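Local coordinates for protein UDP-N-acetylglucosamine 4,6-dehydratase (Vibrio fischeri, PDB 3PVZ) that binds NAD and probably acts as a lyase of the polysaccharide synthase family, removing water from UDP-N-acetylglucosamine, at residues A[11-17]-A[234-239]; A[38-44]-A[62-67]; A[177-181]-A[379-383]. One frame throughout, in Å; residues are numbered along the deposited sequence.

Contact 1: A[11-17]-A[234-239]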
loop_
_atom_site.group_PDB
_atom_site.type_symbol
_atom_site.label_atom_id
_atom_site.label_comp_id
_atom_site.label_asym_id
_atom_site.label_seq_id
_atom_site.Cartn_x
_atom_site.Cartn_y
_atom_site.Cartn_z
ATOM N N ILE A 11 9.726 23.137 7.301
ATOM C CA ILE A 11 9.963 22.622 8.645
ATOM C C ILE A 11 10.931 23.512 9.414
ATOM O O ILE A 11 11.677 23.042 10.286
ATOM C CB ILE A 11 10.366 21.103 8.660
ATOM C CG1 ILE A 11 11.572 20.818 7.761
ATOM C CG2 ILE A 11 9.207 20.272 8.218
ATOM C CD1 ILE A 11 12.103 19.384 7.863
ATOM N N GLY A 12 10.916 24.805 9.096
ATOM C CA GLY A 12 11.588 25.815 9.925
ATOM C C GLY A 12 13.093 25.699 9.999
ATOM O O GLY A 12 13.691 26.039 11.017
ATOM N N ARG A 13 13.698 25.215 8.916
ATOM C CA ARG A 13 15.139 25.036 8.805
ATOM C C ARG A 13 15.545 25.508 7.423
ATOM O O ARG A 13 14.706 25.716 6.574
ATOM C CB ARG A 13 15.524 23.547 8.956
ATOM C CG ARG A 13 15.588 23.042 10.387
ATOM C CD ARG A 13 16.427 21.715 10.525
ATOM N NE ARG A 13 15.657 20.516 10.180
ATOM C CZ ARG A 13 16.010 19.618 9.257
ATOM N NH1 ARG A 13 17.133 19.738 8.560
ATOM N NH2 ARG A 13 15.230 18.578 9.040
ATOM N N ASP A 14 16.840 25.665 7.198
ATOM C CA ASP A 14 17.347 26.128 5.907
ATOM C C ASP A 14 18.512 25.254 5.389
ATOM O O ASP A 14 18.890 25.344 4.215
ATOM C CB ASP A 14 17.671 27.640 6.039
ATOM C CG ASP A 14 18.964 28.059 5.355
ATOM O OD1 ASP A 14 19.071 27.955 4.100
ATOM O OD2 ASP A 14 19.856 28.546 6.088
ATOM N N THR A 15 18.998 24.336 6.231
ATOM C CA THR A 15 20.140 23.483 5.884
ATOM C C THR A 15 19.914 21.989 6.221
ATOM O O THR A 15 19.241 21.659 7.205
ATOM C CB THR A 15 21.352 24.008 6.645
ATOM O OG1 THR A 15 22.540 23.406 6.137
ATOM C CG2 THR A 15 21.198 23.749 8.158
ATOM N N GLU A 16 20.487 21.104 5.408
ATOM C CA GLU A 16 20.393 19.658 5.629
ATOM C C GLU A 16 20.983 19.280 6.989
ATOM O O GLU A 16 21.781 20.023 7.544
ATOM C CB GLU A 16 21.044 18.843 4.486
ATOM C CG GLU A 16 20.499 19.152 3.074
ATOM C CD GLU A 16 20.138 17.921 2.174
ATOM O OE1 GLU A 16 20.018 16.730 2.638
ATOM O OE2 GLU A 16 19.911 18.188 0.962
ATOM N N LEU A 17 20.515 18.175 7.560
ATOM C CA LEU A 17 21.031 17.672 8.835
ATOM C C LEU A 17 22.426 17.057 8.799
ATOM O O LEU A 17 23.200 17.245 9.727
ATOM C CB LEU A 17 20.100 16.615 9.422
ATOM C CG LEU A 17 19.241 17.036 10.599
ATOM C CD1 LEU A 17 18.316 18.084 10.128
ATOM C CD2 LEU A 17 18.474 15.840 11.157
ATOM N N PHE A 234 10.872 17.350 12.693
ATOM C CA PHE A 234 10.693 16.923 11.344
ATOM C C PHE A 234 12.000 16.863 10.559
ATOM O O PHE A 234 12.858 17.729 10.676
ATOM C CB PHE A 234 9.755 17.883 10.640
ATOM C CG PHE A 234 8.360 17.814 11.140
ATOM C CD1 PHE A 234 7.429 16.991 10.526
ATOM C CD2 PHE A 234 7.963 18.588 12.236
ATOM C CE1 PHE A 234 6.138 16.924 10.995
ATOM C CE2 PHE A 234 6.689 18.519 12.700
ATOM C CZ PHE A 234 5.762 17.706 12.090
ATOM N N VAL A 235 12.119 15.851 9.723
ATOM C CA VAL A 235 13.209 15.739 8.768
ATOM C C VAL A 235 12.629 15.602 7.388
ATOM O O VAL A 235 11.447 15.330 7.240
ATOM C CB VAL A 235 14.095 14.531 9.031
ATOM C CG1 VAL A 235 14.831 14.694 10.333
ATOM C CG2 VAL A 235 13.266 13.230 9.050
ATOM N N THR A 236 13.477 15.831 6.385
ATOM C CA THR A 236 13.151 15.571 4.995
ATOM C C THR A 236 13.285 14.084 4.601
ATOM O O THR A 236 14.073 13.305 5.187
ATOM C CB THR A 236 14.043 16.392 4.031
ATOM O OG1 THR A 236 15.386 15.914 4.115
ATOM C CG2 THR A 236 14.024 17.902 4.412
ATOM N N PRO A 237 12.531 13.693 3.572
ATOM C CA PRO A 237 12.733 12.388 2.983
ATOM C C PRO A 237 14.216 12.093 2.722
ATOM O O PRO A 237 14.685 11.045 3.144
ATOM C CB PRO A 237 11.940 12.467 1.674
ATOM C CG PRO A 237 10.825 13.398 2.004
ATOM C CD PRO A 237 11.475 14.448 2.869
ATOM N N GLN A 238 14.957 12.991 2.076
ATOM C CA GLN A 238 16.358 12.689 1.773
ATOM C C GLN A 238 17.160 12.425 3.013
ATOM O O GLN A 238 18.057 11.592 3.025
ATOM C CB GLN A 238 17.026 13.807 1.009
ATOM C CG GLN A 238 18.501 13.537 0.675
ATOM C CD GLN A 238 19.017 14.480 -0.403
ATOM O OE1 GLN A 238 18.271 14.865 -1.293
ATOM N NE2 GLN A 238 20.299 14.846 -0.327
ATOM N N GLU A 239 16.833 13.147 4.070
ATOM C CA GLU A 239 17.518 12.975 5.326
ATOM C C GLU A 239 17.251 11.588 5.873
ATOM O O GLU A 239 18.170 10.947 6.408
ATOM C CB GLU A 239 17.079 14.063 6.296
ATOM C CG GLU A 239 17.709 15.377 5.916
ATOM C CD GLU A 239 17.301 16.546 6.778
ATOM O OE1 GLU A 239 16.235 16.501 7.422
ATOM O OE2 GLU A 239 18.086 17.518 6.790
#
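I11 is the first residue to leave helix 7-10. Its side chain points at the end of strand 231-235: I11 CD1 lies 3.3 Å from F234 O, and I11 CG2 makes an apolar contact with F234 CB at 3.4 Å, at the root of the phenyl side chain. G12, at positive phi, is the C' residue of the Schellman motif that ends the helix and turns the chain toward R13. The guanidinium of R13 is the polar centre of the contact: NH2 donates to F234 O at 3.0 Å and to E239 OE1 at 2.8 Å, the latter a salt bridge. Further on, E16 brings its CA to 3.4 Å from E239 OE2. L17 then closes the loop, its N donating to E239 OE2 at 2.6 Å while its CD2 meets V235 CG1 at 3.9 Å. E239 is held from its own side as well, because T236 N donates to E239 OE1 (3.0 Å) and E239 N to T236 OG1 (3.1 Å). That reciprocal pair is a capping box, with T236 as N-cap of helix 237-250, and here the glutamate of the box also anchors the N-terminal loop through R13 and L17.

Contact 2: A[38-44]-A[62-67]. With NAD (nicotinamide-adenine-dinucleotide), chain E.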
loop_
_atom_site.group_PDB
_atom_site.type_symbol
_atom_site.label_atom_id
_atom_site.label_comp_id
_atom_site.label_asym_id
_atom_site.label_seq_id
_atom_site.Cartn_x
_atom_site.Cartn_y
_atom_site.Cartn_z
ATOM N N PHE A 38 22.494 -4.707 -3.367
ATOM C CA PHE A 38 21.488 -4.259 -2.427
ATOM C C PHE A 38 20.109 -4.784 -2.756
ATOM O O PHE A 38 19.646 -4.720 -3.912
ATOM C CB PHE A 38 21.389 -2.726 -2.332
ATOM C CG PHE A 38 22.664 -2.033 -1.988
ATOM C CD1 PHE A 38 22.873 -1.554 -0.711
ATOM C CD2 PHE A 38 23.660 -1.887 -2.917
ATOM C CE1 PHE A 38 24.040 -0.914 -0.378
ATOM C CE2 PHE A 38 24.854 -1.285 -2.583
ATOM C CZ PHE A 38 25.043 -0.784 -1.323
ATOM N N LEU A 39 19.397 -5.164 -1.693
ATOM C CA LEU A 39 18.002 -5.498 -1.730
ATOM C C LEU A 39 17.258 -4.510 -0.801
ATOM O O LEU A 39 17.589 -4.429 0.339
ATOM C CB LEU A 39 17.832 -6.937 -1.218
ATOM C CG LEU A 39 16.392 -7.444 -1.071
ATOM C CD1 LEU A 39 15.526 -7.221 -2.425
ATOM C CD2 LEU A 39 16.348 -8.862 -0.565
ATOM N N VAL A 40 16.235 -3.791 -1.294
ATOM C CA VAL A 40 15.450 -2.898 -0.478
ATOM C C VAL A 40 14.031 -3.366 -0.480
ATOM O O VAL A 40 13.316 -3.282 -1.499
ATOM C CB VAL A 40 15.518 -1.424 -1.013
ATOM C CG1 VAL A 40 14.783 -0.462 -0.078
ATOM C CG2 VAL A 40 16.987 -1.024 -1.160
ATOM N N LEU A 41 13.598 -3.796 0.689
ATOM C CA LEU A 41 12.254 -4.218 0.929
ATOM C C LEU A 41 11.424 -3.051 1.438
ATOM O O LEU A 41 11.825 -2.293 2.252
ATOM C CB LEU A 41 12.284 -5.319 1.991
ATOM C CG LEU A 41 13.220 -6.449 1.615
ATOM C CD1 LEU A 41 13.095 -7.563 2.639
ATOM C CD2 LEU A 41 12.930 -6.954 0.194
ATOM N N GLY A 42 10.197 -2.979 0.994
ATOM C CA GLY A 42 9.376 -1.806 1.219
ATOM C C GLY A 42 9.973 -0.600 0.549
ATOM O O GLY A 42 9.790 0.567 0.997
ATOM N N GLY A 43 10.646 -0.858 -0.557
ATOM C CA GLY A 43 11.393 0.194 -1.218
ATOM C C GLY A 43 10.539 1.165 -1.993
ATOM O O GLY A 43 11.089 2.095 -2.476
ATOM N N ALA A 44 9.247 0.914 -2.189
ATOM C CA ALA A 44 8.341 1.929 -2.779
ATOM C C ALA A 44 7.718 2.856 -1.726
ATOM O O ALA A 44 6.947 3.737 -2.054
ATOM C CB ALA A 44 7.232 1.287 -3.609
ATOM N N LYS A 62 24.335 -3.732 -7.946
ATOM C CA LYS A 62 23.072 -4.468 -7.935
ATOM C C LYS A 62 22.157 -3.759 -6.935
ATOM O O LYS A 62 22.575 -3.472 -5.808
ATOM C CB LYS A 62 23.280 -5.936 -7.542
ATOM C CG LYS A 62 22.018 -6.775 -7.704
ATOM C CD LYS A 62 22.236 -8.205 -7.355
ATOM C CE LYS A 62 20.973 -9.066 -7.593
ATOM N NZ LYS A 62 21.230 -10.427 -7.011
ATOM N N LEU A 63 20.937 -3.440 -7.402
ATOM C CA LEU A 63 19.904 -2.872 -6.608
ATOM C C LEU A 63 18.525 -3.374 -6.998
ATOM O O LEU A 63 17.987 -3.064 -8.068
ATOM C CB LEU A 63 20.019 -1.351 -6.630
ATOM C CG LEU A 63 18.842 -0.537 -6.057
ATOM C CD1 LEU A 63 18.733 -0.909 -4.596
ATOM C CD2 LEU A 63 18.949 0.992 -6.256
ATOM N N HIS A 64 17.953 -4.170 -6.113
ATOM C CA HIS A 64 16.648 -4.766 -6.312
ATOM C C HIS A 64 15.686 -4.195 -5.301
ATOM O O HIS A 64 15.994 -4.158 -4.119
ATOM C CB HIS A 64 16.688 -6.268 -6.172
ATOM C CG HIS A 64 17.290 -6.977 -7.338
ATOM N ND1 HIS A 64 17.256 -8.351 -7.463
ATOM C CD2 HIS A 64 17.936 -6.510 -8.434
ATOM C CE1 HIS A 64 17.850 -8.706 -8.599
ATOM N NE2 HIS A 64 18.289 -7.596 -9.195
ATOM N N VAL A 65 14.547 -3.667 -5.805
ATOM C CA VAL A 65 13.525 -3.047 -4.975
ATOM C C VAL A 65 12.271 -3.928 -4.938
ATOM O O VAL A 65 11.796 -4.368 -5.967
ATOM C CB VAL A 65 13.151 -1.644 -5.534
ATOM C CG1 VAL A 65 12.337 -0.873 -4.533
ATOM C CG2 VAL A 65 14.446 -0.867 -5.930
ATOM N N VAL A 66 11.725 -4.188 -3.773
ATOM C CA VAL A 66 10.523 -5.030 -3.621
ATOM C C VAL A 66 9.443 -4.367 -2.776
ATOM O O VAL A 66 9.704 -3.900 -1.695
ATOM C CB VAL A 66 10.908 -6.321 -2.958
ATOM C CG1 VAL A 66 9.639 -7.281 -2.755
ATOM C CG2 VAL A 66 11.971 -7.049 -3.805
ATOM N N ASP A 67 8.201 -4.316 -3.256
ATOM C CA ASP A 67 7.133 -3.658 -2.511
ATOM C C ASP A 67 5.827 -4.096 -3.107
ATOM O O ASP A 67 5.754 -4.395 -4.292
ATOM C CB ASP A 67 7.256 -2.128 -2.652
ATOM C CG ASP A 67 6.473 -1.383 -1.621
ATOM O OD1 ASP A 67 5.201 -1.365 -1.678
ATOM O OD2 ASP A 67 7.153 -0.741 -0.790
HETATM P PA NAD E . 5.360 3.605 4.358
HETATM O O1A NAD E . 3.928 3.261 4.606
HETATM O O2A NAD E . 5.457 4.758 3.407
HETATM O O5B NAD E . 6.083 2.493 3.480
HETATM C C5B NAD E . 6.002 1.142 3.983
HETATM C C4B NAD E . 6.206 0.298 2.720
HETATM O O4B NAD E . 6.195 -1.088 2.992
HETATM C C3B NAD E . 5.062 0.583 1.695
HETATM O O3B NAD E . 5.583 0.937 0.430
HETATM C C2B NAD E . 4.298 -0.762 1.664
HETATM O O2B NAD E . 3.585 -1.007 0.458
HETATM C C1B NAD E . 5.493 -1.702 1.942
HETATM N N9A NAD E . 5.034 -2.999 2.416
HETATM C C8A NAD E . 4.228 -3.244 3.458
HETATM N N7A NAD E . 3.974 -4.507 3.566
HETATM C C5A NAD E . 4.714 -5.143 2.607
HETATM C C6A NAD E . 4.865 -6.468 2.212
HETATM N N6A NAD E . 4.222 -7.425 2.958
HETATM N N1A NAD E . 5.648 -6.775 1.182
HETATM C C2A NAD E . 6.268 -5.823 0.493
HETATM N N3A NAD E . 6.130 -4.561 0.817
HETATM C C4A NAD E . 5.381 -4.192 1.847
HETATM O O3 NAD E . 6.093 3.842 5.771
HETATM P PN NAD E . 7.416 4.790 5.831
HETATM O O1N NAD E . 7.023 6.202 6.231
HETATM O O2N NAD E . 8.360 4.784 4.700
HETATM O O5D NAD E . 8.067 4.215 7.236
HETATM C C5D NAD E . 8.776 3.004 7.025
HETATM C C4D NAD E . 9.312 2.498 8.369
HETATM O O4D NAD E . 9.876 3.608 9.136
HETATM C C3D NAD E . 8.151 1.948 9.226
HETATM O O3D NAD E . 8.573 0.922 10.153
HETATM C C2D NAD E . 7.762 3.166 10.094
HETATM O O2D NAD E . 7.111 2.786 11.316
HETATM C C1D NAD E . 9.134 3.777 10.375
HETATM N N1N NAD E . 9.047 5.188 10.784
HETATM C C2N NAD E . 8.515 6.068 9.927
HETATM C C3N NAD E . 8.425 7.406 10.251
HETATM C C7N NAD E . 7.817 8.384 9.333
HETATM O O7N NAD E . 7.712 9.535 9.751
HETATM N N7N NAD E . 7.360 8.058 8.114
HETATM C C4N NAD E . 8.903 7.848 11.509
HETATM C C5N NAD E . 9.461 6.909 12.360
HETATM C C6N NAD E . 9.514 5.568 11.977
#
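Strand segments 38-41 and 62-66 run side by side and parallel, their axes 4.7 Å apart at closest and 15° from exact alignment, and the backbone polar groups between them are used in regular order. F38 N donates to K62 O (2.7 Å), H64 N to F38 O (2.8 Å), V40 N to H64 O (2.9 Å) and V66 N to V40 O (2.9 Å). At the strand end V66 O takes two weak bonds, from G42 N at 2.9 Å and G43 N at 3.4 Å, as the chain turns away. The backbone of L39 and L41 bonds on the other side to strand 115-118 and its end, and that of L63 to D90 of strand 90-94. On one face F38 and V40 meet L63, with V40 CG2 3.9 Å from L63 CD1; on the other L39 CD1 lies 3.8 Å from V66 CG2. The polar ends of K62 and H64 find partners elsewhere, D110 for the lysine and Y113 for the histidine.

D67 does the most work. Its OD2 accepts from A44 N at 3.0 Å and from NAD O3B at 2.6 Å, while D67 OD1 accepts from NAD O2B at 2.7 Å and from S69 N. G42 CA lies 3.7 Å from NAD O4B, where a side chain would be crowded. This is the first beta-alpha-beta unit of a Rossmann fold, and a carboxylate bound to both adenosine ribose hydroxyls implies a site suited to NAD, since a 2'-phosphate would meet that negative charge.

Contact 3: A[177-181]-A[379-383]. With NAD (nicotinamide-adenine-dinucleotide), chain E.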
loop_
_atom_site.group_PDB
_atom_site.type_symbol
_atom_site.label_atom_id
_atom_site.label_comp_id
_atom_site.label_asym_id
_atom_site.label_seq_id
_atom_site.Cartn_x
_atom_site.Cartn_y
_atom_site.Cartn_z
ATOM N N ALA A 177 4.375 -2.023 20.458
ATOM C CA ALA A 177 4.638 -3.354 21.010
ATOM C C ALA A 177 5.119 -4.310 19.890
ATOM O O ALA A 177 6.044 -5.113 20.105
ATOM C CB ALA A 177 3.434 -3.898 21.689
ATOM N N SER A 178 4.539 -4.197 18.696
ATOM C CA SER A 178 4.926 -5.106 17.607
ATOM C C SER A 178 6.362 -4.844 17.227
ATOM O O SER A 178 7.116 -5.801 17.076
ATOM C CB SER A 178 3.982 -5.067 16.387
ATOM O OG SER A 178 4.233 -3.954 15.584
ATOM N N LYS A 179 6.744 -3.572 17.101
ATOM C CA LYS A 179 8.145 -3.220 16.813
ATOM C C LYS A 179 9.049 -3.641 17.998
ATOM O O LYS A 179 10.210 -3.999 17.807
ATOM C CB LYS A 179 8.325 -1.719 16.511
ATOM C CG LYS A 179 7.460 -1.111 15.362
ATOM C CD LYS A 179 8.072 -1.346 13.975
ATOM C CE LYS A 179 7.412 -0.448 12.880
ATOM N NZ LYS A 179 7.919 0.950 12.892
ATOM N N ARG A 180 8.542 -3.601 19.221
ATOM C CA ARG A 180 9.339 -4.028 20.367
ATOM C C ARG A 180 9.544 -5.536 20.361
ATOM O O ARG A 180 10.608 -6.023 20.725
ATOM C CB ARG A 180 8.686 -3.597 21.683
ATOM C CG ARG A 180 9.424 -4.079 22.909
ATOM C CD ARG A 180 10.839 -3.487 23.031
ATOM N NE ARG A 180 11.517 -4.138 24.145
ATOM C CZ ARG A 180 12.417 -5.114 24.045
ATOM N NH1 ARG A 180 12.846 -5.544 22.853
ATOM N NH2 ARG A 180 12.926 -5.625 25.165
ATOM N N ILE A 181 8.519 -6.278 19.954
ATOM C CA ILE A 181 8.642 -7.728 19.858
ATOM C C ILE A 181 9.591 -8.058 18.700
ATOM O O ILE A 181 10.446 -8.934 18.823
ATOM C CB ILE A 181 7.260 -8.432 19.694
ATOM C CG1 ILE A 181 6.438 -8.266 20.963
ATOM C CG2 ILE A 181 7.435 -9.909 19.358
ATOM C CD1 ILE A 181 4.946 -8.260 20.736
ATOM N N PHE A 379 0.758 -10.326 24.094
ATOM C CA PHE A 379 1.653 -9.175 24.189
ATOM C C PHE A 379 2.002 -8.833 25.644
ATOM O O PHE A 379 3.104 -8.386 25.908
ATOM C CB PHE A 379 1.079 -7.926 23.492
ATOM C CG PHE A 379 1.298 -7.883 21.994
ATOM C CD1 PHE A 379 1.218 -9.026 21.205
ATOM C CD2 PHE A 379 1.535 -6.684 21.369
ATOM C CE1 PHE A 379 1.389 -8.955 19.832
ATOM C CE2 PHE A 379 1.705 -6.618 19.997
ATOM C CZ PHE A 379 1.626 -7.755 19.236
ATOM N N PHE A 380 1.083 -9.025 26.587
ATOM C CA PHE A 380 1.420 -8.768 27.998
ATOM C C PHE A 380 2.478 -9.753 28.515
ATOM O O PHE A 380 3.348 -9.379 29.307
ATOM C CB PHE A 380 0.185 -8.800 28.903
ATOM C CG PHE A 380 -0.767 -7.629 28.715
ATOM C CD1 PHE A 380 -0.373 -6.457 28.072
ATOM C CD2 PHE A 380 -2.075 -7.706 29.211
ATOM C CE1 PHE A 380 -1.271 -5.389 27.914
ATOM C CE2 PHE A 380 -2.970 -6.638 29.054
ATOM C CZ PHE A 380 -2.557 -5.477 28.410
ATOM N N ILE A 381 2.428 -11.000 28.060
ATOM C CA ILE A 381 3.442 -11.991 28.460
ATOM C C ILE A 381 4.779 -11.643 27.811
ATOM O O ILE A 381 5.812 -11.679 28.460
ATOM C CB ILE A 381 2.991 -13.443 28.154
ATOM C CG1 ILE A 381 1.928 -13.865 29.193
ATOM C CG2 ILE A 381 4.183 -14.375 28.161
ATOM C CD1 ILE A 381 1.130 -15.149 28.864
HETATM N N MSE A 382 4.742 -11.239 26.548
HETATM C CA MSE A 382 5.960 -10.865 25.851
HETATM C C MSE A 382 6.640 -9.632 26.481
HETATM O O MSE A 382 7.856 -9.604 26.603
HETATM C CB MSE A 382 5.662 -10.608 24.367
HETATM C CG MSE A 382 5.092 -11.805 23.597
HETATM SE SE MSE A 382 6.222 -13.341 23.710
HETATM C CE MSE A 382 7.585 -12.704 22.490
ATOM N N ILE A 383 5.850 -8.628 26.869
ATOM C CA ILE A 383 6.352 -7.350 27.386
ATOM C C ILE A 383 5.621 -6.978 28.692
ATOM O O ILE A 383 4.692 -6.182 28.664
ATOM C CB ILE A 383 6.098 -6.192 26.396
ATOM C CG1 ILE A 383 6.496 -6.550 24.976
ATOM C CG2 ILE A 383 6.841 -4.931 26.829
ATOM C CD1 ILE A 383 6.023 -5.518 24.004
HETATM P PA NAD E . 5.360 3.605 4.358
HETATM O O1A NAD E . 3.928 3.261 4.606
HETATM O O2A NAD E . 5.457 4.758 3.407
HETATM O O5B NAD E . 6.083 2.493 3.480
HETATM C C5B NAD E . 6.002 1.142 3.983
HETATM C C4B NAD E . 6.206 0.298 2.720
HETATM O O4B NAD E . 6.195 -1.088 2.992
HETATM C C3B NAD E . 5.062 0.583 1.695
HETATM O O3B NAD E . 5.583 0.937 0.430
HETATM C C2B NAD E . 4.298 -0.762 1.664
HETATM O O2B NAD E . 3.585 -1.007 0.458
HETATM C C1B NAD E . 5.493 -1.702 1.942
HETATM N N9A NAD E . 5.034 -2.999 2.416
HETATM C C8A NAD E . 4.228 -3.244 3.458
HETATM N N7A NAD E . 3.974 -4.507 3.566
HETATM C C5A NAD E . 4.714 -5.143 2.607
HETATM C C6A NAD E . 4.865 -6.468 2.212
HETATM N N6A NAD E . 4.222 -7.425 2.958
HETATM N N1A NAD E . 5.648 -6.775 1.182
HETATM C C2A NAD E . 6.268 -5.823 0.493
HETATM N N3A NAD E . 6.130 -4.561 0.817
HETATM C C4A NAD E . 5.381 -4.192 1.847
HETATM O O3 NAD E . 6.093 3.842 5.771
HETATM P PN NAD E . 7.416 4.790 5.831
HETATM O O1N NAD E . 7.023 6.202 6.231
HETATM O O2N NAD E . 8.360 4.784 4.700
HETATM O O5D NAD E . 8.067 4.215 7.236
HETATM C C5D NAD E . 8.776 3.004 7.025
HETATM C C4D NAD E . 9.312 2.498 8.369
HETATM O O4D NAD E . 9.876 3.608 9.136
HETATM C C3D NAD E . 8.151 1.948 9.226
HETATM O O3D NAD E . 8.573 0.922 10.153
HETATM C C2D NAD E . 7.762 3.166 10.094
HETATM O O2D NAD E . 7.111 2.786 11.316
HETATM C C1D NAD E . 9.134 3.777 10.375
HETATM N N1N NAD E . 9.047 5.188 10.784
HETATM C C2N NAD E . 8.515 6.068 9.927
HETATM C C3N NAD E . 8.425 7.406 10.251
HETATM C C7N NAD E . 7.817 8.384 9.333
HETATM O O7N NAD E . 7.712 9.535 9.751
HETATM N N7N NAD E . 7.360 8.058 8.114
HETATM C C4N NAD E . 8.903 7.848 11.509
HETATM C C5N NAD E . 9.461 6.909 12.360
HETATM C C6N NAD E . 9.514 5.568 11.977
#
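I181 lays its CD1 over the face of the F379 ring, 3.5 Å from the ring centroid and only 4° off the ring normal, a clear CH-pi contact. The same ring reaches one turn back along helix 174-189, where A177 CB comes within 3.4 Å of F379 CD2. I383 pushes in alongside: its CD1 lies 3.8 Å from A177 CB, 3.9 Å from R180 CG and 4.1 Å from I181 CG1, so A177, R180 and I181 share one methyl group. The selenomethionine M382 adds a looser touch, with its CE 4.2 Å from I181 CG2. All of this is apolar, and the guanidinium of R180 turns to E183 for its salt bridge.

The contact joins the C-terminal helix 372-382 to helix 174-189, which follows strand 159-163 of the Rossmann sheet. F357 of helix 351-367 also packs on I181, F379 and M382, making the C-terminal pair of helices a cover over this part of the nucleotide-binding fold. I383 is the first residue past the helix, yet its N still bonds to F379 O at 2.9 Å.

K179 makes no contact with 379-383. Its side chain extends to the cofactor, where K179 NZ donates to NAD O2D at 2.6 Å and to NAD O3D at 2.8 Å, gripping the nicotinamide ribose by both hydroxyls.

In the fold
From the N terminus, the chain leaves helix 7-10 through the loop of contact 1, whose partner waits more than 200 residues later at the start of helix 237-250. Contact 2 closes early, over the single helix 46-56, and is nested within that long loop. Contact 3 opens after contact 2 has closed but before contact 1 does, and ends near the C terminus, so contacts 1 and 3 cross. These two lie on opposite sides of the chain's centre, their own centres about 32 Å apart: one ties down the N-terminal loop, the other the C-terminal helix 372-382. Contacts 2 and 3 do not touch, yet the same NAD meets both, one at each ribose.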